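Local coordinates for peptidase M16 inactive domain family protein (Pseudomonas fluorescens, PDB 3GWB) that is a member of the M16 peptidase family assigned to its inactive domain type, and may have hydrolase activity, at residues E21-L26 and A194-A200; E32-F36 and L201-L205; F334-L338 and M404-V410. The contacts are given in a common frame with arbitrary orientation. Residue numbers count along the deposited sequence, not the author numbering.

Interaction 1: E21-L26 and A194-A200; sequences EGAKVL and AGNVVIA
Val25 and Ile199 form the apolar centre, two beta-branched residues paired across parallel strands with CA atoms 4.6 Å apart and side chains on the same face of the sheet. Val25 takes chi1 t and Ile199 is m,t, which leaves Val25 CG2 4.1 Å from Ile199 CB. Farther back, Ala23 CB rests 3.8 Å from both Ile199 CD1 and Val197 CG1. The opposite face carries Lys24 with Val198 and Leu26 with Ala200; Leu26 CD1 comes to 4.2 Å from Val198 CG1. Residues 24-26 and 197-200 run at 19° to each other, their axes 4.7 Å apart at the closest. Ile199 makes the two strong bonds between the segments: its N donates to Lys24 O at 2.6 Å and its O accepts from Leu26 N at 2.8 Å. A weak bond, Lys24 N to Val197 O at 3.4 Å, starts the pairing. These are two inner strands of the mixed six-stranded sheet in the N-terminal half of the chain, joined side by side with 167 residues between the segments. Helix 207-220 covers the Val25 and Ile199 face, while helix 365-377 meets Leu26 and Ala200 on the other. Towards the loop end, Gly22 lies 4.8 Å CA to CA from Gly195; at its phi/psi of 90/13 a CB would jam against the carbonyl O of Glu21, which calls for glycine. Glu21 CB touches Ala194 CB at 3.3 Å. Lys24 sends its amine away from 194-200. Glu21 also turns its end away, its OE1 hydrogen-bonded to Ser218 OG.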
# COMPACT_ATOMS: atom_id res chain seq x y z
N GLU A 21 13.87 -20.48 -26.14
CA GLU A 21 13.27 -19.26 -26.70
C GLU A 21 14.19 -18.06 -26.56
O GLU A 21 13.84 -16.96 -26.97
CB GLU A 21 11.95 -18.91 -26.02
CG GLU A 21 10.77 -19.78 -26.36
CD GLU A 21 10.96 -21.19 -25.86
OE1 GLU A 21 11.55 -21.35 -24.77
OE2 GLU A 21 10.52 -22.12 -26.56
N GLY A 22 15.35 -18.26 -25.94
CA GLY A 22 16.28 -17.16 -25.76
C GLY A 22 16.08 -16.39 -24.47
O GLY A 22 16.63 -15.30 -24.31
N ALA A 23 15.29 -16.92 -23.55
CA ALA A 23 15.07 -16.24 -22.27
C ALA A 23 16.28 -16.46 -21.35
O ALA A 23 16.82 -17.56 -21.24
CB ALA A 23 13.79 -16.76 -21.60
N LYS A 24 16.70 -15.39 -20.67
CA LYS A 24 17.82 -15.49 -19.75
C LYS A 24 17.30 -16.00 -18.41
O LYS A 24 16.36 -15.44 -17.85
CB LYS A 24 18.46 -14.12 -19.55
CG LYS A 24 18.84 -13.42 -20.83
CD LYS A 24 19.34 -12.00 -20.56
CE LYS A 24 20.63 -12.01 -19.74
NZ LYS A 24 21.71 -12.74 -20.46
N VAL A 25 17.89 -17.07 -17.90
CA VAL A 25 17.49 -17.64 -16.61
C VAL A 25 18.60 -17.51 -15.55
O VAL A 25 19.77 -17.80 -15.82
CB VAL A 25 17.16 -19.15 -16.75
CG1 VAL A 25 16.64 -19.69 -15.42
CG2 VAL A 25 16.13 -19.38 -17.84
N LEU A 26 18.23 -17.06 -14.35
CA LEU A 26 19.18 -16.96 -13.24
C LEU A 26 18.55 -17.68 -12.06
O LEU A 26 17.37 -17.48 -11.76
CB LEU A 26 19.49 -15.51 -12.88
CG LEU A 26 20.38 -14.77 -13.87
CD1 LEU A 26 19.57 -14.35 -15.10
CD2 LEU A 26 20.98 -13.56 -13.19
N ALA A 194 9.05 -14.27 -25.25
CA ALA A 194 10.05 -14.99 -24.48
C ALA A 194 11.47 -14.45 -24.64
O ALA A 194 12.24 -14.42 -23.68
CB ALA A 194 10.01 -16.46 -24.85
N GLY A 195 11.83 -14.03 -25.84
CA GLY A 195 13.16 -13.50 -26.05
C GLY A 195 13.39 -12.16 -25.37
O GLY A 195 14.52 -11.68 -25.29
N ASN A 196 12.31 -11.56 -24.86
CA ASN A 196 12.37 -10.25 -24.21
C ASN A 196 12.23 -10.33 -22.69
O ASN A 196 11.98 -9.32 -22.03
CB ASN A 196 11.26 -9.36 -24.78
CG ASN A 196 11.49 -7.88 -24.52
OD1 ASN A 196 12.57 -7.37 -24.80
ND2 ASN A 196 10.47 -7.19 -24.01
N VAL A 197 12.38 -11.52 -22.13
CA VAL A 197 12.22 -11.68 -20.69
C VAL A 197 13.41 -12.28 -19.95
O VAL A 197 14.22 -13.02 -20.52
CB VAL A 197 10.99 -12.56 -20.37
CG1 VAL A 197 11.31 -14.03 -20.64
CG2 VAL A 197 10.55 -12.35 -18.90
N VAL A 198 13.52 -11.93 -18.67
CA VAL A 198 14.56 -12.47 -17.80
C VAL A 198 13.80 -13.31 -16.78
O VAL A 198 12.84 -12.83 -16.18
CB VAL A 198 15.32 -11.37 -17.03
CG1 VAL A 198 16.24 -12.01 -15.99
CG2 VAL A 198 16.13 -10.53 -18.01
N ILE A 199 14.22 -14.55 -16.58
CA ILE A 199 13.56 -15.45 -15.63
C ILE A 199 14.45 -15.66 -14.42
O ILE A 199 15.51 -16.27 -14.53
CB ILE A 199 13.26 -16.81 -16.30
CG1 ILE A 199 12.31 -16.61 -17.47
CG2 ILE A 199 12.66 -17.78 -15.29
CD1 ILE A 199 12.17 -17.84 -18.35
N ALA A 200 14.02 -15.16 -13.27
CA ALA A 200 14.80 -15.29 -12.04
C ALA A 200 14.07 -16.21 -11.07
O ALA A 200 12.87 -16.07 -10.86
CB ALA A 200 15.00 -13.91 -11.40

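Interaction 2: E32-F36 and L201-L205; sequences ELPMF and LVGDL
Phe36 sets the side-chain packing here: chi1 72° (p) and chi2 89° place its ring beside two leucines of residues 201-205. Leu205, in the m,t rotamer, lays CD1 over one ring face, 4.2 Å from the centroid of Phe36 and 26° off the ring normal, a CH-pi contact. Leu201 is also near m,t, with chi1 drawn out to -90°, and its CD2 reaches 3.8 Å from Phe36 CD1. The close approach of the two backbones leaves no room for a side chain at residue 203: an ideal CB on Gly203 would fall 2.2 Å from Phe36 CB and 2.6 Å from Met35 O. Gly203, at phi/psi 152/-162, also has backbone angles that call for glycine. Phe36 and Gly203 are a non-hydrogen-bonded antiparallel pair, their CA atoms only 3.9 Å apart, where strand 35-42 begins and strand 197-203 ends as neighbours in the six-stranded sheet. Just beyond, Asp204 N donates to Met35 O at 2.9 Å. Each segment bends through an inverse gamma turn, centred on Pro34 just before strand 35-42 and on Asp204 just after strand 197-203; the second is closed by Leu205 N to Gly203 O at 2.8 Å. Asp204, with chi1 t, brings CB within 3.1 Å of Leu33 O, while its carboxylate makes a salt bridge from OD1 to Arg31 and a hydrogen bond from OD2 to Ser103. Met35, a selenomethionine with chi1 p and chi2 t, points away from 201-205. It packs on Leu102 of the second subunit, which also contacts Pro34, and Glu32 O accepts a hydrogen bond from Lys107 of that subunit.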
# COMPACT_ATOMS: atom_id res chain seq x y z
N GLU A 32 16.40 -23.53 2.85
CA GLU A 32 15.92 -23.27 4.21
C GLU A 32 14.41 -23.34 4.39
O GLU A 32 13.92 -23.94 5.35
CB GLU A 32 16.43 -21.91 4.70
CG GLU A 32 16.20 -20.74 3.73
CD GLU A 32 17.29 -20.61 2.66
OE1 GLU A 32 17.26 -19.62 1.91
OE2 GLU A 32 18.18 -21.49 2.59
N LEU A 33 13.66 -22.74 3.47
CA LEU A 33 12.20 -22.73 3.52
C LEU A 33 11.59 -23.50 2.36
O LEU A 33 12.11 -23.48 1.25
CB LEU A 33 11.69 -21.28 3.48
CG LEU A 33 12.20 -20.40 4.62
CD1 LEU A 33 11.98 -18.93 4.28
CD2 LEU A 33 11.49 -20.79 5.91
N PRO A 34 10.45 -24.17 2.61
CA PRO A 34 9.74 -24.96 1.59
C PRO A 34 8.93 -24.10 0.63
O PRO A 34 7.72 -24.27 0.46
CB PRO A 34 8.85 -25.87 2.44
CG PRO A 34 8.44 -24.94 3.55
CD PRO A 34 9.76 -24.26 3.91
N MSE A 35 9.60 -23.16 -0.02
CA MSE A 35 8.94 -22.26 -0.95
C MSE A 35 9.95 -21.66 -1.90
O MSE A 35 11.15 -21.87 -1.75
CB MSE A 35 8.21 -21.15 -0.19
CG MSE A 35 9.00 -20.54 0.97
SE MSE A 35 7.98 -19.43 2.02
CE MSE A 35 6.36 -20.24 1.91
N PHE A 36 9.47 -20.92 -2.89
CA PHE A 36 10.39 -20.31 -3.84
C PHE A 36 9.74 -19.09 -4.47
O PHE A 36 8.52 -18.92 -4.41
CB PHE A 36 10.80 -21.32 -4.92
CG PHE A 36 9.71 -21.64 -5.90
CD1 PHE A 36 9.54 -20.88 -7.05
CD2 PHE A 36 8.84 -22.70 -5.66
CE1 PHE A 36 8.51 -21.16 -7.95
CE2 PHE A 36 7.81 -22.99 -6.56
CZ PHE A 36 7.64 -22.22 -7.70
N LEU A 201 14.80 -17.16 -10.49
CA LEU A 201 14.23 -18.14 -9.57
C LEU A 201 15.07 -18.32 -8.33
O LEU A 201 16.28 -18.49 -8.42
CB LEU A 201 14.13 -19.50 -10.27
CG LEU A 201 12.89 -19.91 -11.06
CD1 LEU A 201 13.19 -21.20 -11.83
CD2 LEU A 201 11.72 -20.12 -10.09
N VAL A 202 14.43 -18.31 -7.16
CA VAL A 202 15.14 -18.50 -5.91
C VAL A 202 14.31 -19.32 -4.93
O VAL A 202 13.15 -18.98 -4.65
CB VAL A 202 15.49 -17.17 -5.22
CG1 VAL A 202 16.25 -17.44 -3.95
CG2 VAL A 202 16.31 -16.27 -6.15
N GLY A 203 14.89 -20.38 -4.38
CA GLY A 203 14.14 -21.17 -3.42
C GLY A 203 14.46 -22.63 -3.27
O GLY A 203 15.52 -23.12 -3.68
N ASP A 204 13.51 -23.35 -2.68
CA ASP A 204 13.63 -24.77 -2.41
C ASP A 204 13.43 -25.60 -3.67
O ASP A 204 12.44 -26.32 -3.81
CB ASP A 204 12.61 -25.15 -1.33
CG ASP A 204 12.71 -26.60 -0.93
OD1 ASP A 204 13.83 -27.15 -0.94
OD2 ASP A 204 11.66 -27.19 -0.58
N LEU A 205 14.39 -25.51 -4.59
CA LEU A 205 14.31 -26.24 -5.85
C LEU A 205 15.70 -26.74 -6.23
O LEU A 205 16.70 -26.13 -5.86
CB LEU A 205 13.83 -25.31 -6.97
CG LEU A 205 12.48 -24.59 -6.89
CD1 LEU A 205 12.44 -23.46 -7.93
CD2 LEU A 205 11.36 -25.59 -7.12

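Interaction 3: F334-L338 and M404-V410; sequences FAEYL and MNKHLNV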
# COMPACT_ATOMS: atom_id res chain seq x y z
N PHE A 334 24.57 20.74 -1.11
CA PHE A 334 24.93 19.86 -2.21
C PHE A 334 26.29 20.26 -2.78
O PHE A 334 27.15 19.41 -3.00
CB PHE A 334 23.88 19.94 -3.31
CG PHE A 334 24.18 19.08 -4.50
CD1 PHE A 334 24.25 17.70 -4.36
CD2 PHE A 334 24.37 19.64 -5.75
CE1 PHE A 334 24.52 16.89 -5.46
CE2 PHE A 334 24.64 18.84 -6.86
CZ PHE A 334 24.71 17.46 -6.71
N ALA A 335 26.46 21.55 -3.03
CA ALA A 335 27.71 22.06 -3.58
C ALA A 335 28.86 21.71 -2.64
O ALA A 335 29.90 21.21 -3.07
CB ALA A 335 27.63 23.56 -3.77
N GLU A 336 28.65 21.97 -1.35
CA GLU A 336 29.63 21.70 -0.31
C GLU A 336 29.99 20.22 -0.26
O GLU A 336 31.15 19.87 -0.06
CB GLU A 336 29.08 22.18 1.04
CG GLU A 336 29.78 21.64 2.28
CD GLU A 336 31.28 21.91 2.29
OE1 GLU A 336 31.70 23.05 1.97
OE2 GLU A 336 32.03 20.97 2.64
N TYR A 337 29.01 19.35 -0.44
CA TYR A 337 29.26 17.91 -0.43
C TYR A 337 30.14 17.47 -1.60
O TYR A 337 31.08 16.70 -1.42
CB TYR A 337 27.95 17.13 -0.46
CG TYR A 337 28.14 15.64 -0.27
CD1 TYR A 337 28.60 15.13 0.95
CD2 TYR A 337 27.87 14.73 -1.30
CE1 TYR A 337 28.78 13.76 1.14
CE2 TYR A 337 28.05 13.35 -1.12
CZ TYR A 337 28.51 12.88 0.11
OH TYR A 337 28.70 11.51 0.30
N LEU A 338 29.82 17.94 -2.81
CA LEU A 338 30.61 17.56 -3.99
C LEU A 338 32.01 18.14 -3.90
O LEU A 338 32.98 17.53 -4.37
CB LEU A 338 29.94 18.07 -5.27
CG LEU A 338 28.63 17.42 -5.70
CD1 LEU A 338 28.20 17.99 -7.05
CD2 LEU A 338 28.81 15.91 -5.81
N MSE A 404 31.19 10.92 -7.23
CA MSE A 404 30.08 11.86 -7.19
C MSE A 404 30.35 13.06 -8.10
O MSE A 404 29.44 13.55 -8.77
CB MSE A 404 29.83 12.34 -5.76
CG MSE A 404 29.31 11.25 -4.80
SE MSE A 404 27.66 10.58 -5.19
CE MSE A 404 26.64 11.81 -4.50
N ASN A 405 31.60 13.52 -8.12
CA ASN A 405 31.97 14.65 -8.96
C ASN A 405 32.03 14.26 -10.44
O ASN A 405 31.85 15.09 -11.33
CB ASN A 405 33.33 15.22 -8.54
CG ASN A 405 33.22 16.21 -7.40
OD1 ASN A 405 33.75 16.00 -6.31
ND2 ASN A 405 32.51 17.31 -7.64
N LYS A 406 32.26 12.98 -10.70
CA LYS A 406 32.35 12.50 -12.08
C LYS A 406 30.97 12.35 -12.72
O LYS A 406 30.84 12.37 -13.94
CB LYS A 406 33.08 11.15 -12.11
CG LYS A 406 33.25 10.56 -13.51
CD LYS A 406 33.92 9.19 -13.41
CE LYS A 406 34.08 8.54 -14.77
NZ LYS A 406 34.61 7.15 -14.66
N HIS A 407 29.93 12.23 -11.90
CA HIS A 407 28.59 12.04 -12.43
C HIS A 407 27.61 13.17 -12.13
O HIS A 407 26.53 13.23 -12.72
CB HIS A 407 28.03 10.72 -11.92
CG HIS A 407 28.80 9.52 -12.40
ND1 HIS A 407 28.73 9.07 -13.69
CD2 HIS A 407 29.68 8.72 -11.76
CE1 HIS A 407 29.54 8.03 -13.84
NE2 HIS A 407 30.13 7.80 -12.68
N LEU A 408 27.99 14.08 -11.24
CA LEU A 408 27.12 15.19 -10.87
C LEU A 408 27.84 16.52 -10.92
O LEU A 408 29.04 16.59 -10.68
CB LEU A 408 26.56 14.98 -9.47
CG LEU A 408 25.69 13.74 -9.24
CD1 LEU A 408 25.36 13.63 -7.76
CD2 LEU A 408 24.42 13.85 -10.08
N ASN A 409 27.10 17.58 -11.22
CA ASN A 409 27.67 18.92 -11.30
C ASN A 409 26.61 19.91 -10.84
O ASN A 409 25.46 19.84 -11.26
CB ASN A 409 28.08 19.22 -12.75
CG ASN A 409 28.80 20.54 -12.90
OD1 ASN A 409 28.26 21.60 -12.58
ND2 ASN A 409 30.04 20.49 -13.39
N VAL A 410 27.01 20.83 -9.97
CA VAL A 410 26.07 21.83 -9.46
C VAL A 410 25.47 22.73 -10.54
O VAL A 410 24.38 23.26 -10.37
CB VAL A 410 26.74 22.72 -8.38
CG1 VAL A 410 27.16 21.87 -7.20
CG2 VAL A 410 27.93 23.45 -8.97
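This is an apolar contact between a helix and a helix end with its outgoing loop, in the C-terminal half of the chain. Residues 334-338 belong to helix 323-340; residues 404-407 finish helix 397-407, and the loop residues Leu408 to Val410 lead on towards strand 414-419. Leu338 is the main insert, with 109 Å² covered by the other segment. Its CD2 lies 3.7 Å from Met404 CB, while its CD1 approaches Leu408 CB at 4.2 Å and Val410 CG1 at 4.0 Å, so one leucine spans both the helix end and the loop. At Leu408 the backbone leaves helical angles for an extended phi/psi of -131/150, although Leu408 N still bonds to Met404 O at 2.9 Å. That change of direction carries the chain along helix 323-340 and brings Val410 alongside the earlier turn, where its CG1 meets Ala335 CB and Phe334 CD2, each at 3.9 Å. The two helices and the linker form part of the helical layer belonging to the second alpha/beta half, whose five-stranded mixed sheet includes strand 414-419. The aromatic residues extend the packing: Leu408 CD1 sits at the edge of the Phe334 ring, 4.0 Å from CZ, and selenomethionine Met404, m at all three chi angles, places CE at the edge of the Tyr337 ring, 4.0 Å from CE2. Helix 266-277 backs both rings, with Leu276 touching each. At the far end of the contact, Asn405 comes alongside Leu338, their CA atoms 5.9 Å apart. Asn409 points away, and its OD1 is hydrogen-bonded to Asp411 N.

How the interactions relate
Interactions 1 and 2 are successive parts of one sheet. Both use strand 197-203, which pairs with 24-29 along one edge and with 35-42 along the other; their centres are 20 Å apart, and a probable hydrogen bond, Leu201 N to Leu26 O at 2.9 Å, joins them directly. Helix 365-377 reaches across both, touching Leu26, Ala200 and Val202. Interaction 3 belongs to the other half of the chain, its centre 38 Å from that of interaction 1 and 43 Å from that of interaction 2, with nearest atoms about 23 and 29 Å away. Of the three, interaction 2 alone touches the second subunit. None can be tied to an identified active site.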